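Local coordinates for apical membrane antigen AMA1 (Toxoplasma gondii ME49, PDB 4YIV), which takes an important part in host cell invasion as an essential microneme protein that forms part of the moving junction between parasite and host cell, at residues K64-Q69 with S174-E179; L68-P71 with P75-N78; C136-F141 with E219-F224. One frame throughout, in Å; residues are numbered along the deposited sequence.

Contact 1 of 3, residues K64-Q69 with S174-E179; sequences KHIELQ and SMQLME
The flat group at this contact is the side-chain amide of Gln176, and Lys64 NZ and the main-chain carbonyl of Ser174 meet its oxygen and nitrogen ends. Lys64 NZ gives a hydrogen bond of 2.7 Å to Gln176 OE1, reaching the oxygen from a direction tilted 25° out of the carbonyl plane. On the nitrogen side, Gln176 NE2 bonds back to Ser174 O at 3.1 Å, with the acceptor lying in the amide plane, so the rotation of the amide is fixed from both ends. The lysine arrives at about a right angle to the glutamine, its chain fully extended from a CG set anti to the backbone N (chi1 166°). Beside this polar pair, Ile66 CD1 lies 3.8 Å from Gln176 O and 4.1 Å from Gln176 CB, an apolar cover over the start of the glutamine.

All three touching residues are buried. The ammonium group has three carbonyl acceptors, Gln176 OE1, Ile37 O and Tyr38 O, and a cation-pi contact with Tyr212, while Gln176 OE1 also accepts from Asp40 N. The contact thus ties the loop between strands 167-170 and 198-201 to strand 65-68, which pairs antiparallel with strand 198-201, and to the lysine just before it.

Contact 2 of 3, residues L68-P71 with P75-N78; sequences LQQP and PYRN
The backbones of Leu68-Pro71 and Pro75-Asn78 face each other across a tight chain reversal, nearest at Leu68 and Asn78, whose CA atoms are 5.2 Å apart, with Pro75 preceded by a cis peptide bond. Asn78 and Gln70 bind one another through side chain and main chain in both directions. Asn78 OD1 accepts from Gln70 N at 2.8 Å, in the carbonyl plane and on a lone pair, while Asn78 ND2 returns a longer bond of 3.2 Å to Gln70 O, approaching from above the plane of the Gln70 main-chain carbonyl. The Asn78 amide thus serves both N and O of one residue, much as a peptide group of a neighbouring strand would, from a residue in a left-handed backbone conformation. In exchange, Gln70 OE1 receives Asn78 N at 3.0 Å, the donor standing nearly in line with the side-chain C=O. The two side chains run past each other in opposite directions, their amide planes 63° apart. Gln70 reaches across because its chain is extended beyond CG (chi2 166°), and its NE2 goes on to the carbonyls of Leu97 and Gly99. A water completes the polar link, donating to Asn78 O and accepting from Leu68 N.

The apolar half is Pro71 on Tyr76: Pro71 CD sits 3.7 Å from the ring centroid, almost on the ring normal, a CH-pi contact over the face. Gln70 NE2 lies at the ring edge, in its plane.

The whole reversal belongs to the loop between strand 65-68 and helix 87-93. Tyr76 and Pro75 touch Ser93 of that helix, and Tyr76 OH bonds to Pro96 O just beyond it.

Contact 3 of 3, residues C136-F141 with E219-F224; sequences CAEFAF and ENPDAF
The aromatic interaction is a CH-pi contact between Phe141 and Glu219. Glu219 CA stands 3.7 Å from the centroid of the Phe141 ring, only 5° off its normal, and Glu219 CB lies 3.7 Å from Phe141 CE1 over the same face. A chi1 of -176° swings the ring of Phe141 off the helix toward the loop. Glu219 is also extended and runs its CB and CG over CE1 and CZ of the ring; its carboxylate plane lies 14° from the ring plane. Arg156 adds a cation-pi contact to Phe141.

Van der Waals contact is lighter at the second pair, where Pro221 CG approaches Glu138 OE2 at 3.9 Å. No hydrogen bond crosses between the segments; the carboxylate of Glu138 is instead occupied by the backbone N-H groups of Lys128 and Ala129 and a salt bridge to Lys142.

Within the loop, the type I turn from Asn220 to Ala223 carries Pro221 and is closed by Ala223 N to Asn220 O. Helix 132-141, disulfide-bonded through Cys136 to Cys168 of strand 167-170, so receives the loop that runs from strand 210-213 to helix 224-227.

The three contacts show how a chain of which only about a third is helix or strand is held by crossings of different span. Contacts 1 and 2 both begin around strand 65-68 and share Leu68 and Gln69, with centres about 12 Å apart: one reaches a distant loop, the other is a local fold-back. The centre of contact 3 lies about 23 Å from that of contact 1 and about 31 Å from that of contact 2. Along the chain, contacts 1 and 3 alternate, whereas contact 2 closes before contact 3 opens. The disulfide from helix 132-141 to strand 167-170, whose following loop makes contact 1, links the two regions within what is probably a PAN-type domain.

Contact 1 of 3, residues K64-Q69 with S174-E179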
loop_
_atom_site.group_PDB
_atom_site.type_symbol
_atom_site.label_atom_id
_atom_site.label_comp_id
_atom_site.label_asym_id
_atom_site.label_seq_id
_atom_site.Cartn_x
_atom_site.Cartn_y
_atom_site.Cartn_z
ATOM N N LYS A 64 -3.828 4.986 -0.061
ATOM C CA LYS A 64 -4.815 4.376 -0.972
ATOM C C LYS A 64 -6.218 4.657 -0.505
ATOM O O LYS A 64 -6.559 4.457 0.645
ATOM C CB LYS A 64 -4.620 2.851 -1.120
ATOM C CG LYS A 64 -5.806 2.131 -1.787
ATOM C CD LYS A 64 -5.524 0.640 -1.941
ATOM C CE LYS A 64 -6.758 -0.140 -2.465
ATOM N NZ LYS A 64 -6.390 -1.530 -2.862
ATOM N N HIS A 65 -7.053 5.103 -1.442
ATOM C CA HIS A 65 -8.465 5.291 -1.193
ATOM C C HIS A 65 -9.210 4.899 -2.467
ATOM O O HIS A 65 -8.608 4.780 -3.534
ATOM C CB HIS A 65 -8.795 6.747 -0.790
ATOM C CG HIS A 65 -8.268 7.792 -1.719
ATOM N ND1 HIS A 65 -6.927 8.108 -1.818
ATOM C CD2 HIS A 65 -8.915 8.655 -2.546
ATOM C CE1 HIS A 65 -6.766 9.081 -2.703
ATOM N NE2 HIS A 65 -7.955 9.424 -3.167
ATOM N N ILE A 66 -10.506 4.686 -2.340
ATOM C CA ILE A 66 -11.336 4.293 -3.476
ATOM C C ILE A 66 -12.147 5.523 -3.913
ATOM O O ILE A 66 -12.931 6.045 -3.149
ATOM C CB ILE A 66 -12.272 3.142 -3.119
ATOM C CG1 ILE A 66 -11.484 1.968 -2.462
ATOM C CG2 ILE A 66 -12.983 2.646 -4.390
ATOM C CD1 ILE A 66 -10.355 1.421 -3.388
ATOM N N GLU A 67 -11.930 5.968 -5.140
ATOM C CA GLU A 67 -12.620 7.118 -5.676
ATOM C C GLU A 67 -13.918 6.680 -6.339
ATOM O O GLU A 67 -13.880 5.799 -7.203
ATOM C CB GLU A 67 -11.703 7.806 -6.695
ATOM C CG GLU A 67 -12.307 8.987 -7.466
ATOM C CD GLU A 67 -11.329 9.500 -8.536
ATOM O OE1 GLU A 67 -10.648 10.523 -8.315
ATOM O OE2 GLU A 67 -11.222 8.856 -9.588
ATOM N N LEU A 68 -15.042 7.318 -5.996
ATOM C CA LEU A 68 -16.343 6.884 -6.511
ATOM C C LEU A 68 -16.799 7.762 -7.673
ATOM O O LEU A 68 -16.303 8.867 -7.849
ATOM C CB LEU A 68 -17.401 6.915 -5.408
ATOM C CG LEU A 68 -17.042 6.286 -4.065
ATOM C CD1 LEU A 68 -18.298 6.175 -3.230
ATOM C CD2 LEU A 68 -16.396 4.935 -4.235
ATOM N N GLN A 69 -17.751 7.271 -8.458
ATOM C CA GLN A 69 -18.281 8.055 -9.594
ATOM C C GLN A 69 -19.816 8.165 -9.518
ATOM O O GLN A 69 -20.534 7.842 -10.473
ATOM C CB GLN A 69 -17.841 7.422 -10.920
ATOM C CG GLN A 69 -16.306 7.478 -11.222
ATOM C CD GLN A 69 -15.769 8.889 -11.427
ATOM O OE1 GLN A 69 -16.482 9.800 -11.869
ATOM N NE2 GLN A 69 -14.496 9.076 -11.103
ATOM N N SER A 174 -15.733 -4.854 -0.153
ATOM C CA SER A 174 -14.328 -5.176 -0.292
ATOM C C SER A 174 -13.915 -5.030 -1.739
ATOM O O SER A 174 -12.761 -5.207 -2.081
ATOM C CB SER A 174 -14.064 -6.592 0.193
ATOM O OG SER A 174 -14.960 -7.435 -0.504
ATOM N N MET A 175 -14.868 -4.712 -2.612
ATOM C CA MET A 175 -14.511 -4.416 -4.009
ATOM C C MET A 175 -13.657 -3.172 -4.057
ATOM O O MET A 175 -13.784 -2.287 -3.197
ATOM C CB MET A 175 -15.757 -4.207 -4.880
ATOM C CG MET A 175 -16.651 -5.429 -4.923
ATOM S SD MET A 175 -17.982 -5.242 -6.134
ATOM C CE MET A 175 -19.065 -4.069 -5.313
ATOM N N GLN A 176 -12.779 -3.112 -5.052
ATOM C CA GLN A 176 -11.869 -1.972 -5.197
ATOM C C GLN A 176 -11.889 -1.288 -6.579
ATOM O O GLN A 176 -11.472 -0.121 -6.723
ATOM C CB GLN A 176 -10.469 -2.437 -4.869
ATOM C CG GLN A 176 -10.309 -2.729 -3.352
ATOM C CD GLN A 176 -9.287 -3.840 -3.108
ATOM O OE1 GLN A 176 -8.078 -3.655 -3.280
ATOM N NE2 GLN A 176 -9.788 -5.029 -2.805
ATOM N N LEU A 177 -12.367 -2.011 -7.595
ATOM C CA LEU A 177 -12.418 -1.496 -8.958
ATOM C C LEU A 177 -13.639 -2.040 -9.668
ATOM O O LEU A 177 -13.873 -3.239 -9.664
ATOM C CB LEU A 177 -11.177 -1.896 -9.727
ATOM C CG LEU A 177 -11.068 -1.471 -11.201
ATOM C CD1 LEU A 177 -10.931 -0.026 -11.314
ATOM C CD2 LEU A 177 -9.854 -2.106 -11.858
ATOM N N MET A 178 -14.421 -1.138 -10.256
ATOM C CA MET A 178 -15.425 -1.546 -11.229
ATOM C C MET A 178 -15.502 -0.488 -12.324
ATOM O O MET A 178 -15.468 0.721 -12.038
ATOM C CB MET A 178 -16.775 -1.754 -10.571
ATOM C CG MET A 178 -17.394 -3.058 -11.085
ATOM S SD MET A 178 -19.139 -3.268 -10.778
ATOM C CE MET A 178 -19.033 -3.052 -9.085
ATOM N N GLU A 179 -15.560 -0.960 -13.572
ATOM C CA GLU A 179 -15.591 -0.076 -14.728
ATOM C C GLU A 179 -16.325 -0.751 -15.888
ATOM O O GLU A 179 -16.409 -1.978 -15.935
ATOM C CB GLU A 179 -14.160 0.303 -15.178
ATOM C CG GLU A 179 -13.372 -0.854 -15.772
ATOM C CD GLU A 179 -12.071 -0.405 -16.529
ATOM O OE1 GLU A 179 -11.334 -1.277 -17.010
ATOM O OE2 GLU A 179 -11.774 0.804 -16.662
#

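Contact 2 of 3, residues L68-P71 with P75-N78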
loop_
_atom_site.group_PDB
_atom_site.type_symbol
_atom_site.label_atom_id
_atom_site.label_comp_id
_atom_site.label_asym_id
_atom_site.label_seq_id
_atom_site.Cartn_x
_atom_site.Cartn_y
_atom_site.Cartn_z
ATOM N N LEU A 68 -15.042 7.318 -5.996
ATOM C CA LEU A 68 -16.343 6.884 -6.511
ATOM C C LEU A 68 -16.799 7.762 -7.673
ATOM O O LEU A 68 -16.303 8.867 -7.849
ATOM C CB LEU A 68 -17.401 6.915 -5.408
ATOM C CG LEU A 68 -17.042 6.286 -4.065
ATOM C CD1 LEU A 68 -18.298 6.175 -3.230
ATOM C CD2 LEU A 68 -16.396 4.935 -4.235
ATOM N N GLN A 69 -17.751 7.271 -8.458
ATOM C CA GLN A 69 -18.281 8.055 -9.594
ATOM C C GLN A 69 -19.816 8.165 -9.518
ATOM O O GLN A 69 -20.534 7.842 -10.473
ATOM C CB GLN A 69 -17.841 7.422 -10.920
ATOM C CG GLN A 69 -16.306 7.478 -11.222
ATOM C CD GLN A 69 -15.769 8.889 -11.427
ATOM O OE1 GLN A 69 -16.482 9.800 -11.869
ATOM N NE2 GLN A 69 -14.496 9.076 -11.103
ATOM N N GLN A 70 -20.314 8.538 -8.343
ATOM C CA GLN A 70 -21.732 8.773 -8.141
ATOM C C GLN A 70 -22.092 10.110 -8.792
ATOM O O GLN A 70 -21.209 10.929 -9.026
ATOM C CB GLN A 70 -22.075 8.825 -6.647
ATOM C CG GLN A 70 -21.955 7.440 -5.924
ATOM C CD GLN A 70 -21.967 7.578 -4.422
ATOM O OE1 GLN A 70 -21.525 8.591 -3.887
ATOM N NE2 GLN A 70 -22.495 6.574 -3.732
ATOM N N PRO A 71 -23.386 10.338 -9.047
ATOM C CA PRO A 71 -23.859 11.652 -9.499
ATOM C C PRO A 71 -23.393 12.745 -8.560
ATOM O O PRO A 71 -23.391 12.525 -7.340
ATOM C CB PRO A 71 -25.388 11.522 -9.451
ATOM C CG PRO A 71 -25.647 10.069 -9.614
ATOM C CD PRO A 71 -24.493 9.374 -8.908
ATOM N N PRO A 75 -28.527 12.766 -3.093
ATOM C CA PRO A 75 -27.958 12.489 -1.775
ATOM C C PRO A 75 -26.522 11.943 -1.827
ATOM O O PRO A 75 -26.070 11.376 -0.843
ATOM C CB PRO A 75 -28.909 11.431 -1.218
ATOM C CG PRO A 75 -29.315 10.651 -2.416
ATOM C CD PRO A 75 -29.368 11.647 -3.560
ATOM N N TYR A 76 -25.827 12.143 -2.930
ATOM C CA TYR A 76 -24.567 11.447 -3.168
ATOM C C TYR A 76 -23.382 12.241 -2.625
ATOM O O TYR A 76 -23.267 13.441 -2.872
ATOM C CB TYR A 76 -24.381 11.169 -4.671
ATOM C CG TYR A 76 -25.396 10.219 -5.222
ATOM C CD1 TYR A 76 -25.262 8.847 -5.062
ATOM C CD2 TYR A 76 -26.514 10.685 -5.893
ATOM C CE1 TYR A 76 -26.230 7.940 -5.555
ATOM C CE2 TYR A 76 -27.487 9.809 -6.370
ATOM C CZ TYR A 76 -27.352 8.454 -6.220
ATOM O OH TYR A 76 -28.336 7.626 -6.736
ATOM N N ARG A 77 -22.491 11.553 -1.905
ATOM C CA ARG A 77 -21.336 12.193 -1.280
ATOM C C ARG A 77 -19.991 11.866 -1.934
ATOM O O ARG A 77 -19.010 12.533 -1.649
ATOM C CB ARG A 77 -21.291 11.813 0.200
ATOM C CG ARG A 77 -22.488 12.359 0.994
ATOM C CD ARG A 77 -22.206 13.755 1.504
ATOM N NE ARG A 77 -23.193 14.159 2.501
ATOM C CZ ARG A 77 -23.318 13.609 3.708
ATOM N NH1 ARG A 77 -22.511 12.622 4.091
ATOM N NH2 ARG A 77 -24.254 14.050 4.541
ATOM N N ASN A 78 -19.961 10.887 -2.838
ATOM C CA ASN A 78 -18.723 10.412 -3.460
ATOM C C ASN A 78 -17.589 10.209 -2.454
ATOM O O ASN A 78 -16.458 10.659 -2.648
ATOM C CB ASN A 78 -18.306 11.371 -4.571
ATOM C CG ASN A 78 -19.057 11.084 -5.861
ATOM O OD1 ASN A 78 -18.917 10.009 -6.440
ATOM N ND2 ASN A 78 -19.912 12.010 -6.275
HETATM O O HOH W 1 -14.668 9.675 -4.413
#

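Contact 3 of 3, residues C136-F141 with E219-F224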
loop_
_atom_site.group_PDB
_atom_site.type_symbol
_atom_site.label_atom_id
_atom_site.label_comp_id
_atom_site.label_asym_id
_atom_site.label_seq_id
_atom_site.Cartn_x
_atom_site.Cartn_y
_atom_site.Cartn_z
ATOM N N CYS A 136 -5.664 -1.103 14.613
ATOM C CA CYS A 136 -6.783 -1.066 13.659
ATOM C C CYS A 136 -6.797 -2.365 12.835
ATOM O O CYS A 136 -7.837 -3.029 12.692
ATOM C CB CYS A 136 -6.682 0.168 12.776
ATOM S SG CYS A 136 -7.974 0.313 11.486
ATOM N N ALA A 137 -5.647 -2.717 12.301
ATOM C CA ALA A 137 -5.514 -3.959 11.540
ATOM C C ALA A 137 -5.921 -5.197 12.359
ATOM O O ALA A 137 -6.565 -6.122 11.845
ATOM C CB ALA A 137 -4.100 -4.092 11.051
ATOM N N GLU A 138 -5.551 -5.225 13.637
ATOM C CA GLU A 138 -5.911 -6.345 14.500
ATOM C C GLU A 138 -7.410 -6.399 14.726
ATOM O O GLU A 138 -8.011 -7.472 14.736
ATOM C CB GLU A 138 -5.142 -6.234 15.826
ATOM C CG GLU A 138 -5.354 -7.396 16.786
ATOM C CD GLU A 138 -4.495 -7.270 18.049
ATOM O OE1 GLU A 138 -4.604 -8.166 18.903
ATOM O OE2 GLU A 138 -3.734 -6.271 18.185
ATOM N N PHE A 139 -8.016 -5.226 14.890
ATOM C CA PHE A 139 -9.455 -5.112 15.002
ATOM C C PHE A 139 -10.154 -5.689 13.771
ATOM O O PHE A 139 -11.149 -6.413 13.883
ATOM C CB PHE A 139 -9.851 -3.656 15.185
ATOM C CG PHE A 139 -11.324 -3.448 15.287
ATOM C CD1 PHE A 139 -12.044 -4.033 16.312
ATOM C CD2 PHE A 139 -11.990 -2.651 14.356
ATOM C CE1 PHE A 139 -13.425 -3.848 16.404
ATOM C CE2 PHE A 139 -13.372 -2.460 14.430
ATOM C CZ PHE A 139 -14.086 -3.043 15.447
ATOM N N ALA A 140 -9.617 -5.381 12.600
ATOM C CA ALA A 140 -10.159 -5.946 11.353
ATOM C C ALA A 140 -9.932 -7.473 11.315
ATOM O O ALA A 140 -10.827 -8.246 10.924
ATOM C CB ALA A 140 -9.512 -5.271 10.153
ATOM N N PHE A 141 -8.765 -7.916 11.750
ATOM C CA PHE A 141 -8.486 -9.358 11.726
ATOM C C PHE A 141 -9.439 -10.126 12.656
ATOM O O PHE A 141 -9.830 -11.264 12.356
ATOM C CB PHE A 141 -7.043 -9.665 12.107
ATOM C CG PHE A 141 -6.710 -11.120 11.989
ATOM C CD1 PHE A 141 -6.572 -11.721 10.737
ATOM C CD2 PHE A 141 -6.590 -11.914 13.133
ATOM C CE1 PHE A 141 -6.288 -13.086 10.629
ATOM C CE2 PHE A 141 -6.314 -13.280 13.031
ATOM C CZ PHE A 141 -6.163 -13.868 11.784
ATOM N N GLU A 219 -3.112 -10.094 11.364
ATOM C CA GLU A 219 -2.857 -11.458 11.889
ATOM C C GLU A 219 -1.629 -11.471 12.818
ATOM O O GLU A 219 -1.637 -12.076 13.898
ATOM C CB GLU A 219 -2.641 -12.465 10.731
ATOM C CG GLU A 219 -2.437 -13.937 11.213
ATOM C CD GLU A 219 -2.567 -14.975 10.095
ATOM O OE1 GLU A 219 -2.491 -16.182 10.395
ATOM O OE2 GLU A 219 -2.765 -14.603 8.928
ATOM N N ASN A 220 -0.577 -10.785 12.411
ATOM C CA ASN A 220 0.626 -10.589 13.200
ATOM C C ASN A 220 0.806 -9.093 13.104
ATOM O O ASN A 220 1.555 -8.638 12.339
ATOM C CB ASN A 220 1.803 -11.335 12.623
ATOM C CG ASN A 220 1.683 -12.823 12.793
ATOM O OD1 ASN A 220 1.571 -13.321 13.881
ATOM N ND2 ASN A 220 1.690 -13.518 11.702
ATOM N N PRO A 221 0.058 -8.351 13.892
ATOM C CA PRO A 221 0.027 -6.877 13.779
ATOM C C PRO A 221 1.270 -6.042 13.817
ATOM O O PRO A 221 1.227 -4.924 13.306
ATOM C CB PRO A 221 -1.038 -6.443 14.781
ATOM C CG PRO A 221 -0.964 -7.494 15.806
ATOM C CD PRO A 221 -0.743 -8.781 15.046
ATOM N N ASP A 222 2.305 -6.553 14.393
ATOM C CA ASP A 222 3.497 -5.763 14.489
ATOM C C ASP A 222 4.437 -6.098 13.322
ATOM O O ASP A 222 5.438 -5.504 13.174
ATOM C CB ASP A 222 4.236 -6.011 15.820
ATOM C CG ASP A 222 3.487 -5.483 17.040
ATOM O OD1 ASP A 222 2.871 -4.446 16.963
ATOM O OD2 ASP A 222 3.516 -6.120 18.073
ATOM N N ALA A 223 4.081 -7.055 12.486
ATOM C CA ALA A 223 5.008 -7.467 11.441
ATOM C C ALA A 223 5.297 -6.394 10.392
ATOM O O ALA A 223 6.443 -6.280 9.908
ATOM C CB ALA A 223 4.494 -8.730 10.744
ATOM N N PHE A 224 4.284 -5.596 10.044
ATOM C CA PHE A 224 4.426 -4.614 8.958
ATOM C C PHE A 224 5.495 -3.602 9.260
ATOM O O PHE A 224 6.038 -2.965 8.354
ATOM C CB PHE A 224 3.057 -3.901 8.692
ATOM C CG PHE A 224 2.713 -2.826 9.708
ATOM C CD1 PHE A 224 3.153 -1.525 9.517
ATOM C CD2 PHE A 224 1.943 -3.112 10.843
ATOM C CE1 PHE A 224 2.873 -0.533 10.451
ATOM C CE2 PHE A 224 1.660 -2.124 11.780
ATOM C CZ PHE A 224 2.139 -0.834 11.585
#